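Local atomic coordinates of inositol monophosphatase family protein (Staphylococcus aureus subsp. aureus MSSA476, PDB entry 4I3Y), a protein that probably hydrolyses inositol monophosphates to inositol and phosphate, as a magnesium-dependent phosphatase that lithium inhibits. Residues K10-W22 with I56-F68. Residues are numbered along the deposited sequence; the frame is centred on the assembly and turned at random.
Sequences KTLQQIDKLICSW and IQQQFQQFLATYF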
ATOM      1  N   LYS A  10      -2.867   9.924  37.435  1.00 29.13           N
ATOM      2  CA  LYS A  10      -3.826   9.247  36.565  1.00 26.71           C
ATOM      3  C   LYS A  10      -3.486   7.794  36.290  1.00 23.55           C
ATOM      4  O   LYS A  10      -2.305   7.387  36.309  1.00 22.42           O
ATOM      5  CB  LYS A  10      -3.912   9.984  35.249  1.00 23.89           C
ATOM      6  CG  LYS A  10      -4.364  11.402  35.419  1.00 28.59           C
ATOM      7  CD  LYS A  10      -3.998  12.149  34.136  1.00 31.96           C
ATOM      8  CE  LYS A  10      -4.232  13.634  34.295  1.00 33.82           C
ATOM      9  NZ  LYS A  10      -5.596  13.771  34.881  1.00 38.55           N
ATOM     10  N   THR A  11      -4.514   6.996  36.011  1.00 20.12           N
ATOM     11  CA  THR A  11      -4.265   5.661  35.584  1.00 18.07           C
ATOM     12  C   THR A  11      -3.749   5.640  34.114  1.00 18.76           C
ATOM     13  O   THR A  11      -3.959   6.587  33.360  1.00 19.13           O
ATOM     14  CB  THR A  11      -5.541   4.806  35.724  1.00 19.36           C
ATOM     15  OG1 THR A  11      -6.474   5.121  34.676  1.00 15.47           O
ATOM     16  CG2 THR A  11      -6.171   4.841  37.213  1.00 17.59           C
ATOM     17  N   LEU A  12      -3.137   4.557  33.682  1.00 19.05           N
ATOM     18  CA  LEU A  12      -2.853   4.444  32.227  1.00 21.73           C
ATOM     19  C   LEU A  12      -4.125   4.583  31.384  1.00 20.89           C
ATOM     20  O   LEU A  12      -4.114   5.218  30.336  1.00 20.34           O
ATOM     21  CB  LEU A  12      -2.125   3.121  31.881  1.00 21.17           C
ATOM     22  CG  LEU A  12      -0.594   3.233  31.905  1.00 24.81           C
ATOM     23  CD1 LEU A  12      -0.032   2.044  31.169  1.00 26.65           C
ATOM     24  CD2 LEU A  12       0.002   4.516  31.331  1.00 21.48           C
ATOM     25  N   GLN A  13      -5.226   3.976  31.842  1.00 21.07           N
ATOM     26  CA  GLN A  13      -6.466   4.077  31.070  1.00 19.88           C
ATOM     27  C   GLN A  13      -6.994   5.460  31.006  1.00 18.91           C
ATOM     28  O   GLN A  13      -7.507   5.888  29.931  1.00 18.42           O
ATOM     29  CB  GLN A  13      -7.550   2.988  31.397  1.00 22.69           C
ATOM     30  CG  GLN A  13      -7.288   2.043  32.547  1.00 29.25           C
ATOM     31  CD  GLN A  13      -6.002   1.201  32.516  1.00 27.37           C
ATOM     32  OE1 GLN A  13      -5.681   0.472  31.543  1.00 31.27           O
ATOM     33  NE2 GLN A  13      -5.289   1.257  33.619  1.00 29.37           N
ATOM     34  N   GLN A  14      -6.827   6.228  32.086  1.00 15.84           N
ATOM     35  CA  GLN A  14      -7.196   7.660  31.976  1.00 16.00           C
ATOM     36  C   GLN A  14      -6.311   8.424  31.012  1.00 15.92           C
ATOM     37  O   GLN A  14      -6.753   9.320  30.275  1.00 15.38           O
ATOM     38  CB  GLN A  14      -7.119   8.364  33.322  1.00 16.43           C
ATOM     39  CG  GLN A  14      -8.154   7.834  34.303  1.00 17.64           C
ATOM     40  CD  GLN A  14      -7.984   8.467  35.673  1.00 20.76           C
ATOM     41  OE1 GLN A  14      -8.955   8.987  36.229  1.00 22.43           O
ATOM     42  NE2 GLN A  14      -6.778   8.432  36.219  1.00 16.27           N
ATOM     43  N   ILE A  15      -5.041   8.097  31.023  1.00 15.93           N
ATOM     44  CA  ILE A  15      -4.194   8.756  30.034  1.00 17.19           C
ATOM     45  C   ILE A  15      -4.638   8.286  28.621  1.00 16.02           C
ATOM     46  O   ILE A  15      -4.823   9.105  27.706  1.00 16.57           O
ATOM     47  CB  ILE A  15      -2.701   8.494  30.288  1.00 17.00           C
ATOM     48  CG1 ILE A  15      -2.306   8.864  31.773  1.00 20.53           C
ATOM     49  CG2 ILE A  15      -1.904   9.204  29.198  1.00 17.57           C
ATOM     50  CD1 ILE A  15      -0.891   8.427  32.215  1.00 21.97           C
ATOM     51  N   ASP A  16      -4.789   6.977  28.457  1.00 16.26           N
ATOM     52  CA  ASP A  16      -5.205   6.468  27.126  1.00 17.07           C
ATOM     53  C   ASP A  16      -6.476   7.146  26.627  1.00 17.71           C
ATOM     54  O   ASP A  16      -6.575   7.541  25.430  1.00 18.95           O
ATOM     55  CB  ASP A  16      -5.368   4.952  27.138  1.00 18.63           C
ATOM     56  CG  ASP A  16      -5.694   4.405  25.779  1.00 20.00           C
ATOM     57  OD1 ASP A  16      -4.914   4.611  24.811  1.00 19.26           O
ATOM     58  OD2 ASP A  16      -6.745   3.766  25.684  1.00 18.73           O
ATOM     59  N   LYS A  17      -7.459   7.295  27.543  1.00 20.17           N
ATOM     60  CA  LYS A  17      -8.703   7.979  27.231  1.00 21.19           C
ATOM     61  C   LYS A  17      -8.447   9.400  26.722  1.00 20.32           C
ATOM     62  O   LYS A  17      -9.002   9.808  25.660  1.00 19.01           O
ATOM     63  CB  LYS A  17      -9.626   8.010  28.459  1.00 24.02           C
ATOM     64  CG  LYS A  17     -10.876   8.864  28.247  1.00 30.24           C
ATOM     65  CD  LYS A  17     -12.028   8.318  29.086  1.00 34.07           C
ATOM     66  CE  LYS A  17     -13.184   9.298  29.235  1.00 35.12           C
ATOM     67  NZ  LYS A  17     -14.357   8.755  28.497  1.00 35.60           N
ATOM     68  N   LEU A  18      -7.593  10.161  27.425  1.00 18.95           N
ATOM     69  CA  LEU A  18      -7.235  11.533  26.910  1.00 19.86           C
ATOM     70  C   LEU A  18      -6.595  11.512  25.493  1.00 19.12           C
ATOM     71  O   LEU A  18      -6.910  12.349  24.640  1.00 17.27           O
ATOM     72  CB  LEU A  18      -6.301  12.272  27.836  1.00 19.16           C
ATOM     73  CG  LEU A  18      -6.742  13.293  28.896  1.00 22.84           C
ATOM     74  CD1 LEU A  18      -8.242  13.421  28.971  1.00 20.32           C
ATOM     75  CD2 LEU A  18      -6.051  13.064  30.253  1.00 19.99           C
ATOM     76  N   ILE A  19      -5.655  10.596  25.286  1.00 19.37           N
ATOM     77  CA  ILE A  19      -4.908  10.597  24.015  1.00 18.22           C
ATOM     78  C   ILE A  19      -5.864  10.185  22.881  1.00 20.52           C
ATOM     79  O   ILE A  19      -5.959  10.891  21.846  1.00 21.50           O
ATOM     80  CB  ILE A  19      -3.715   9.628  24.059  1.00 17.03           C
ATOM     81  CG1 ILE A  19      -2.653  10.055  25.084  1.00 15.62           C
ATOM     82  CG2 ILE A  19      -3.038   9.584  22.693  1.00 15.44           C
ATOM     83  CD1 ILE A  19      -1.977  11.351  24.688  1.00 16.03           C
ATOM     84  N   CYS A  20      -6.588   9.063  23.073  1.00 18.98           N
ATOM     85  CA  CYS A  20      -7.453   8.582  22.006  1.00 19.60           C
ATOM     86  C   CYS A  20      -8.410   9.653  21.643  1.00 18.70           C
ATOM     87  O   CYS A  20      -8.769   9.813  20.487  1.00 21.76           O
ATOM     88  CB  CYS A  20      -8.257   7.344  22.374  1.00 17.59           C
ATOM     89  SG  CYS A  20      -7.299   5.866  22.465  1.00 20.32           S
ATOM     90  N   SER A  21      -8.882  10.379  22.643  1.00 20.83           N
ATOM     91  CA  SER A  21      -9.855  11.455  22.411  1.00 18.93           C
ATOM     92  C   SER A  21      -9.248  12.661  21.591  1.00 20.98           C
ATOM     93  O   SER A  21      -9.863  13.196  20.618  1.00 19.59           O
ATOM     94  CB  SER A  21     -10.442  11.842  23.778  1.00 21.97           C
ATOM     95  OG  SER A  21     -11.301  12.924  23.584  1.00 28.58           O
ATOM     96  N   TRP A  22      -8.012  13.048  21.930  1.00 19.23           N
ATOM     97  CA  TRP A  22      -7.324  14.108  21.183  1.00 20.55           C
ATOM     98  C   TRP A  22      -7.070  13.639  19.728  1.00 20.13           C
ATOM     99  O   TRP A  22      -7.267  14.392  18.824  1.00 19.75           O
ATOM    100  CB  TRP A  22      -6.010  14.532  21.857  1.00 20.39           C
ATOM    101  CG  TRP A  22      -5.259  15.586  21.080  1.00 22.00           C
ATOM    102  CD1 TRP A  22      -5.424  16.936  21.170  1.00 20.60           C
ATOM    103  CD2 TRP A  22      -4.205  15.378  20.105  1.00 20.99           C
ATOM    104  NE1 TRP A  22      -4.541  17.584  20.351  1.00 20.91           N
ATOM    105  CE2 TRP A  22      -3.792  16.668  19.665  1.00 20.95           C
ATOM    106  CE3 TRP A  22      -3.593  14.237  19.551  1.00 21.49           C
ATOM    107  CZ2 TRP A  22      -2.813  16.859  18.697  1.00 19.63           C
ATOM    108  CZ3 TRP A  22      -2.609  14.427  18.571  1.00 21.81           C
ATOM    109  CH2 TRP A  22      -2.221  15.749  18.164  1.00 19.22           C
ATOM    110  N   ILE A  56      -0.342  19.743  13.561  1.00 22.26           N
ATOM    111  CA  ILE A  56      -0.588  18.569  14.407  1.00 18.49           C
ATOM    112  C   ILE A  56       0.416  18.530  15.551  1.00 19.18           C
ATOM    113  O   ILE A  56       0.033  18.303  16.710  1.00 16.98           O
ATOM    114  CB  ILE A  56      -0.554  17.280  13.596  1.00 17.07           C
ATOM    115  CG1 ILE A  56      -1.825  17.207  12.711  1.00 16.28           C
ATOM    116  CG2 ILE A  56      -0.342  16.085  14.500  1.00 14.92           C
ATOM    117  CD1 ILE A  56      -1.926  15.939  11.890  1.00 15.21           C
ATOM    118  N   GLN A  57       1.701  18.813  15.252  1.00 19.31           N
ATOM    119  CA  GLN A  57       2.710  18.779  16.307  1.00 18.11           C
ATOM    120  C   GLN A  57       2.448  19.841  17.377  1.00 19.27           C
ATOM    121  O   GLN A  57       2.531  19.608  18.580  1.00 16.99           O
ATOM    122  CB  GLN A  57       4.109  19.006  15.757  1.00 18.20           C
ATOM    123  CG  GLN A  57       5.140  18.777  16.860  1.00 18.55           C
ATOM    124  CD  GLN A  57       6.576  18.661  16.325  1.00 22.20           C
ATOM    125  OE1 GLN A  57       7.418  19.484  16.648  1.00 26.87           O
ATOM    126  NE2 GLN A  57       6.846  17.663  15.543  1.00 18.77           N
ATOM    127  N   GLN A  58       2.172  21.028  16.917  1.00 20.71           N
ATOM    128  CA  GLN A  58       2.000  22.100  17.844  1.00 24.55           C
ATOM    129  C   GLN A  58       0.673  22.012  18.639  1.00 24.36           C
ATOM    130  O   GLN A  58       0.643  22.316  19.849  1.00 21.03           O
ATOM    131  CB  GLN A  58       2.243  23.411  17.123  1.00 26.81           C
ATOM    132  CG  GLN A  58       1.138  23.935  16.310  1.00 33.77           C
ATOM    133  CD  GLN A  58       0.895  25.349  16.759  1.00 44.23           C
ATOM    134  OE1 GLN A  58       0.973  26.300  15.971  1.00 52.27           O
ATOM    135  NE2 GLN A  58       0.642  25.503  18.058  1.00 44.95           N
ATOM    136  N   GLN A  59      -0.376  21.489  18.002  1.00 20.14           N
ATOM    137  CA  GLN A  59      -1.532  21.124  18.800  1.00 21.22           C
ATOM    138  C   GLN A  59      -1.236  20.103  19.866  1.00 20.86           C
ATOM    139  O   GLN A  59      -1.773  20.220  20.960  1.00 21.10           O
ATOM    140  CB  GLN A  59      -2.732  20.780  17.964  1.00 21.59           C
ATOM    141  CG  GLN A  59      -3.172  21.994  17.173  1.00 24.46           C
ATOM    142  CD  GLN A  59      -4.277  21.688  16.200  1.00 28.20           C
ATOM    143  OE1 GLN A  59      -4.490  22.427  15.227  1.00 32.04           O
ATOM    144  NE2 GLN A  59      -5.015  20.613  16.461  1.00 27.79           N
ATOM    145  N   PHE A  60      -0.362  19.124  19.622  1.00 18.14           N
ATOM    146  CA  PHE A  60      -0.091  18.161  20.660  1.00 16.33           C
ATOM    147  C   PHE A  60       0.748  18.752  21.787  1.00 17.35           C
ATOM    148  O   PHE A  60       0.620  18.367  22.974  1.00 14.85           O
ATOM    149  CB  PHE A  60       0.665  16.945  20.168  1.00 15.46           C
ATOM    150  CG  PHE A  60       0.717  15.863  21.202  1.00 15.23           C
ATOM    151  CD1 PHE A  60      -0.466  15.219  21.593  1.00 13.83           C
ATOM    152  CD2 PHE A  60       1.923  15.520  21.827  1.00 13.44           C
ATOM    153  CE1 PHE A  60      -0.421  14.232  22.537  1.00 14.64           C
ATOM    154  CE2 PHE A  60       1.960  14.554  22.785  1.00 13.03           C
ATOM    155  CZ  PHE A  60       0.783  13.902  23.170  1.00 13.35           C
ATOM    156  N   GLN A  61       1.657  19.640  21.400  1.00 18.36           N
ATOM    157  CA  GLN A  61       2.427  20.429  22.377  1.00 20.47           C
ATOM    158  C   GLN A  61       1.505  21.156  23.343  1.00 20.27           C
ATOM    159  O   GLN A  61       1.656  21.077  24.569  1.00 21.37           O
ATOM    160  CB  GLN A  61       3.259  21.485  21.624  1.00 25.21           C
ATOM    161  CG  GLN A  61       4.704  21.090  21.602  1.00 28.48           C
ATOM    162  CD  GLN A  61       5.572  21.956  20.721  1.00 31.64           C
ATOM    163  OE1 GLN A  61       6.758  22.060  20.992  1.00 30.57           O
ATOM    164  NE2 GLN A  61       4.997  22.588  19.669  1.00 29.45           N
ATOM    165  N   GLN A  62       0.545  21.852  22.761  1.00 20.08           N
ATOM    166  CA  GLN A  62      -0.423  22.590  23.515  1.00 24.74           C
ATOM    167  C   GLN A  62      -1.296  21.657  24.404  1.00 25.22           C
ATOM    168  O   GLN A  62      -1.476  21.952  25.584  1.00 24.21           O
ATOM    169  CB  GLN A  62      -1.171  23.481  22.535  1.00 26.55           C
ATOM    170  CG  GLN A  62      -2.480  24.070  23.013  1.00 38.95           C
ATOM    171  CD  GLN A  62      -2.307  25.060  24.164  1.00 48.37           C
ATOM    172  OE1 GLN A  62      -1.175  25.440  24.558  1.00 49.84           O
ATOM    173  NE2 GLN A  62      -3.441  25.491  24.718  1.00 47.10           N
ATOM    174  N   PHE A  63      -1.785  20.516  23.857  1.00 22.37           N
ATOM    175  CA  PHE A  63      -2.415  19.441  24.641  1.00 20.84           C
ATOM    176  C   PHE A  63      -1.568  19.023  25.834  1.00 21.84           C
ATOM    177  O   PHE A  63      -2.029  18.831  26.960  1.00 20.90           O
ATOM    178  CB  PHE A  63      -2.665  18.156  23.774  1.00 20.58           C
ATOM    179  CG  PHE A  63      -3.121  16.977  24.570  1.00 20.52           C
ATOM    180  CD1 PHE A  63      -4.473  16.799  24.841  1.00 21.95           C
ATOM    181  CD2 PHE A  63      -2.192  16.055  25.060  1.00 23.19           C
ATOM    182  CE1 PHE A  63      -4.906  15.719  25.614  1.00 21.76           C
ATOM    183  CE2 PHE A  63      -2.590  14.966  25.826  1.00 24.84           C
ATOM    184  CZ  PHE A  63      -3.955  14.809  26.114  1.00 24.42           C
ATOM    185  N   LEU A  64      -0.303  18.832  25.599  1.00 21.84           N
ATOM    186  CA  LEU A  64       0.545  18.407  26.674  1.00 20.83           C
ATOM    187  C   LEU A  64       0.746  19.572  27.700  1.00 23.32           C
ATOM    188  O   LEU A  64       0.776  19.357  28.932  1.00 25.93           O
ATOM    189  CB  LEU A  64       1.884  18.041  26.037  1.00 21.10           C
ATOM    190  CG  LEU A  64       2.618  16.755  26.334  1.00 20.87           C
ATOM    191  CD1 LEU A  64       1.793  15.473  26.438  1.00 19.65           C
ATOM    192  CD2 LEU A  64       3.792  16.593  25.373  1.00 18.19           C
ATOM    193  N   ALA A  65       0.899  20.800  27.226  1.00 22.63           N
ATOM    194  CA  ALA A  65       1.115  21.873  28.189  1.00 26.42           C
ATOM    195  C   ALA A  65      -0.062  21.877  29.203  1.00 26.78           C
ATOM    196  O   ALA A  65       0.048  22.197  30.341  1.00 29.31           O
ATOM    197  CB  ALA A  65       1.240  23.205  27.481  1.00 23.73           C
ATOM    198  N   THR A  66      -1.185  21.410  28.759  1.00 29.07           N
ATOM    199  CA  THR A  66      -2.433  21.720  29.365  1.00 26.68           C
ATOM    200  C   THR A  66      -2.956  20.516  30.145  1.00 26.47           C
ATOM    201  O   THR A  66      -3.844  20.671  30.964  1.00 26.90           O
ATOM    202  CB  THR A  66      -3.207  22.253  28.151  1.00 31.02           C
ATOM    203  OG1 THR A  66      -3.338  23.663  28.285  1.00 33.64           O
ATOM    204  CG2 THR A  66      -4.444  21.589  27.824  1.00 26.50           C
ATOM    205  N   TYR A  67      -2.370  19.325  29.964  1.00 22.35           N
ATOM    206  CA  TYR A  67      -2.816  18.132  30.709  1.00 23.23           C
ATOM    207  C   TYR A  67      -1.774  17.456  31.512  1.00 25.59           C
ATOM    208  O   TYR A  67      -2.114  16.736  32.447  1.00 27.80           O
ATOM    209  CB  TYR A  67      -3.328  17.029  29.777  1.00 20.65           C
ATOM    210  CG  TYR A  67      -4.442  17.520  29.009  1.00 22.12           C
ATOM    211  CD1 TYR A  67      -5.716  17.107  29.284  1.00 23.63           C
ATOM    212  CD2 TYR A  67      -4.250  18.455  28.064  1.00 20.00           C
ATOM    213  CE1 TYR A  67      -6.730  17.609  28.600  1.00 22.41           C
ATOM    214  CE2 TYR A  67      -5.264  18.958  27.385  1.00 22.61           C
ATOM    215  CZ  TYR A  67      -6.492  18.531  27.691  1.00 25.91           C
ATOM    216  OH  TYR A  67      -7.538  19.040  27.019  1.00 38.70           O
ATOM    217  N   PHE A  68      -0.516  17.572  31.075  1.00 31.23           N
ATOM    218  CA  PHE A  68       0.598  16.794  31.636  1.00 32.20           C
ATOM    219  C   PHE A  68       1.829  17.696  31.568  1.00 38.90           C
ATOM    220  O   PHE A  68       2.810  17.383  30.852  1.00 34.96           O
ATOM    221  CB  PHE A  68       0.865  15.592  30.766  1.00 31.25           C
ATOM    222  CG  PHE A  68      -0.284  14.649  30.629  1.00 31.55           C
ATOM    223  CD1 PHE A  68      -0.595  13.775  31.648  1.00 29.86           C
ATOM    224  CD2 PHE A  68      -0.990  14.573  29.446  1.00 28.53           C
ATOM    225  CE1 PHE A  68      -1.618  12.857  31.504  1.00 28.53           C
ATOM    226  CE2 PHE A  68      -2.022  13.653  29.301  1.00 31.71           C
ATOM    227  CZ  PHE A  68      -2.347  12.793  30.330  1.00 26.58           C
TER
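Trp-22 is the knob of this contact and sits in a hole made by Ile-56, Gln-59, Phe-60 and Phe-63. Its CG lies anti to the backbone N (chi1 178°), which sends the indole across to the other helix. Phe-60 turns its ring edge onto the face of the six-membered ring of the indole, an edge-to-face pair with planes at 66°. Over the same face, Phe-63 CB makes a CH-pi contact, 4.2 Å from the centroid of the five-membered ring. The far rim of the indole reaches the backbone, with Trp-22 CZ2 3.5 Å from Phe-60 N. Ile-19 sets CD1 at the edge of the Phe-60 ring, 3.9 Å from Phe-60 CE1, and 3.8 Å from Phe-63 CE2. Trp-22, Ile-19, Phe-60 and Phe-63 are all buried, and this is the closely packed part.

Toward Phe-68 the contact thins and its outer side opens to solvent. Leu-18 CD2 and Ile-15 CG2 still reach Phe-68 CZ, at 3.7 and 3.8 Å, and Ile-15 and Phe-68 remain buried. At the margin, Tyr-67 is partly exposed and meets Leu-18 obliquely. The exposed Lys-10 lays its CD 3.6 Å from Phe-68 CE1.

Ile-15 and Ile-19 also touch strand 120-128, and Phe-60 touches strands 72-75 and 89-97. The two segments run roughly antiparallel, with 149° between their directions. Their helices thus form a layer on the large mixed sheet, as in the layered alpha/beta fold of the inositol monophosphatase family.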